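Local coordinates for protein pngf-ii (Elizabethkingia meningoseptica, PDB 4R4X) that probably hydrolyses the bond between N-linked glycans and asparagine, releasing intact sugar chains from glycoproteins and glycopeptides, as a peptide:N-glycosidase does, at residues F410-D415 against G532-Q537. Numbering follows the deposited sequence.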
loop_
_atom_site.group_PDB
_atom_site.type_symbol
_atom_site.label_atom_id
_atom_site.label_comp_id
_atom_site.label_asym_id
_atom_site.label_seq_id
_atom_site.Cartn_x
_atom_site.Cartn_y
_atom_site.Cartn_z
ATOM N N PHE A 410 8.876 10.121 29.794
ATOM C CA PHE A 410 9.525 10.782 28.655
ATOM C C PHE A 410 9.386 12.304 28.790
ATOM O O PHE A 410 8.543 12.810 29.547
ATOM C CB PHE A 410 8.911 10.321 27.327
ATOM C CG PHE A 410 7.425 10.492 27.258
ATOM C CD1 PHE A 410 6.582 9.501 27.740
ATOM C CD2 PHE A 410 6.863 11.651 26.741
ATOM C CE1 PHE A 410 5.220 9.652 27.695
ATOM C CE2 PHE A 410 5.498 11.809 26.708
ATOM C CZ PHE A 410 4.677 10.805 27.188
ATOM N N ILE A 411 10.194 13.024 28.035
ATOM C CA ILE A 411 10.228 14.485 28.120
ATOM C C ILE A 411 9.860 15.101 26.797
ATOM O O ILE A 411 10.451 14.773 25.768
ATOM C CB ILE A 411 11.633 14.971 28.525
ATOM C CG1 ILE A 411 12.011 14.398 29.889
ATOM C CG2 ILE A 411 11.676 16.494 28.576
ATOM C CD1 ILE A 411 13.502 14.443 30.190
ATOM N N LEU A 412 8.863 15.977 26.801
ATOM C CA LEU A 412 8.517 16.731 25.598
ATOM C C LEU A 412 9.172 18.099 25.679
ATOM O O LEU A 412 9.083 18.755 26.720
ATOM C CB LEU A 412 7.005 16.922 25.489
ATOM C CG LEU A 412 6.194 15.643 25.346
ATOM C CD1 LEU A 412 4.736 16.022 25.374
ATOM C CD2 LEU A 412 6.570 14.893 24.068
ATOM N N THR A 413 9.807 18.537 24.587
ATOM C CA THR A 413 10.442 19.857 24.582
ATOM C C THR A 413 9.513 20.955 24.075
ATOM O O THR A 413 9.790 22.131 24.207
ATOM C CB THR A 413 11.759 19.847 23.786
ATOM O OG1 THR A 413 11.515 19.473 22.434
ATOM C CG2 THR A 413 12.743 18.884 24.411
ATOM N N LYS A 414 8.380 20.560 23.515
ATOM C CA LYS A 414 7.439 21.491 22.948
ATOM C C LYS A 414 6.038 20.934 23.198
ATOM O O LYS A 414 5.867 19.712 23.186
ATOM C CB LYS A 414 7.756 21.605 21.445
ATOM C CG LYS A 414 6.749 22.341 20.581
ATOM C CD LYS A 414 6.961 23.849 20.616
ATOM C CE LYS A 414 6.289 24.530 19.438
ATOM N NZ LYS A 414 6.144 25.999 19.658
ATOM N N ASP A 415 5.064 21.823 23.423
ATOM C CA ASP A 415 3.660 21.424 23.566
ATOM C C ASP A 415 3.272 20.567 22.367
ATOM O O ASP A 415 3.749 20.774 21.248
ATOM C CB ASP A 415 2.690 22.620 23.585
ATOM C CG ASP A 415 2.812 23.513 24.837
ATOM O OD1 ASP A 415 3.572 23.206 25.796
ATOM O OD2 ASP A 415 2.101 24.550 24.839
ATOM N N GLY A 532 3.386 1.075 21.717
ATOM C CA GLY A 532 2.846 2.410 21.835
ATOM C C GLY A 532 3.771 3.430 21.240
ATOM O O GLY A 532 4.949 3.496 21.594
ATOM N N VAL A 533 3.248 4.186 20.287
ATOM C CA VAL A 533 3.957 5.276 19.687
ATOM C C VAL A 533 3.151 6.542 19.954
ATOM O O VAL A 533 1.952 6.592 19.690
ATOM C CB VAL A 533 4.121 5.049 18.174
ATOM C CG1 VAL A 533 4.772 6.237 17.517
ATOM C CG2 VAL A 533 4.964 3.805 17.938
ATOM N N LEU A 534 3.814 7.557 20.483
ATOM C CA LEU A 534 3.187 8.850 20.718
ATOM C C LEU A 534 3.197 9.706 19.458
ATOM O O LEU A 534 4.226 9.867 18.839
ATOM C CB LEU A 534 3.899 9.573 21.859
ATOM C CG LEU A 534 3.352 10.954 22.210
ATOM C CD1 LEU A 534 1.939 10.850 22.735
ATOM C CD2 LEU A 534 4.243 11.627 23.256
ATOM N N LEU A 535 2.029 10.224 19.082
ATOM C CA LEU A 535 1.861 11.058 17.912
ATOM C C LEU A 535 1.343 12.403 18.387
ATOM O O LEU A 535 0.692 12.495 19.419
ATOM C CB LEU A 535 0.839 10.472 16.959
ATOM C CG LEU A 535 0.994 8.978 16.636
ATOM C CD1 LEU A 535 -0.245 8.500 15.908
ATOM C CD2 LEU A 535 2.224 8.707 15.802
ATOM N N GLY A 536 1.672 13.443 17.654
ATOM C CA GLY A 536 1.119 14.760 17.952
ATOM C C GLY A 536 1.561 15.812 16.963
ATOM O O GLY A 536 2.398 15.567 16.081
ATOM N N GLN A 537 1.007 17.006 17.121
ATOM C CA GLN A 537 1.333 18.103 16.224
ATOM C C GLN A 537 1.989 19.210 17.011
ATOM O O GLN A 537 1.371 19.791 17.920
ATOM C CB GLN A 537 0.079 18.608 15.525
ATOM C CG GLN A 537 0.392 19.712 14.540
ATOM C CD GLN A 537 -0.850 20.342 13.953
ATOM O OE1 GLN A 537 -1.972 19.987 14.292
ATOM N NE2 GLN A 537 -0.646 21.299 13.079
#
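F410 and L534 face each other across the interface of two beta-sheets, on backbones that run the same way, their end-to-end directions only 16° apart. The CA atoms of F410 and L534 are 10.3 Å apart, a spacing of layers stacked face to face. Farther along, the chains converge: the CA atoms of D415 and Q537 come within 8.4 Å, and the carbonyl oxygen O of D415 lies 4.2 Å from O of Q537, a proximity without a bond. By then the first chain has left strand 406-412 and is turning toward strand 416-428, which belongs to the other sheet; D415 OD1 accepts a hydrogen bond from the backbone N of A506, in the turn between strands 493-504 and 507-514.

Side chains reaching inward from both sheets meet between the layers. L534 extends with CG anti to its backbone N (chi1 180°), which carries its CD2 methyl up to the opposing layer. That single methyl meets two neighbours. The CE2 corner of the F410 ring lies 3.7 Å from L534 CD2, with CZ of the same ring only slightly farther, and the two side chains cross at roughly a right angle. From L412, two residues on, the CD2 methyl approaches L534 CD2 to 4.1 Å, a looser contact between branch ends. The side-chain contact is wholly apolar, and all three side chains are buried. V382 and I511 also pack against F410, while L416 and L501 flank L534, extending the same hydrophobic layer.

Here the general principle of the beta-sandwich is plain: two antiparallel sheets packed face to face through apolar side chains that meet between them. The strands involved are the edge strand 406-412 and strand 527-537, and the contact is consistent with the core of a jelly-roll sandwich like the C-terminal domain of PNGase F.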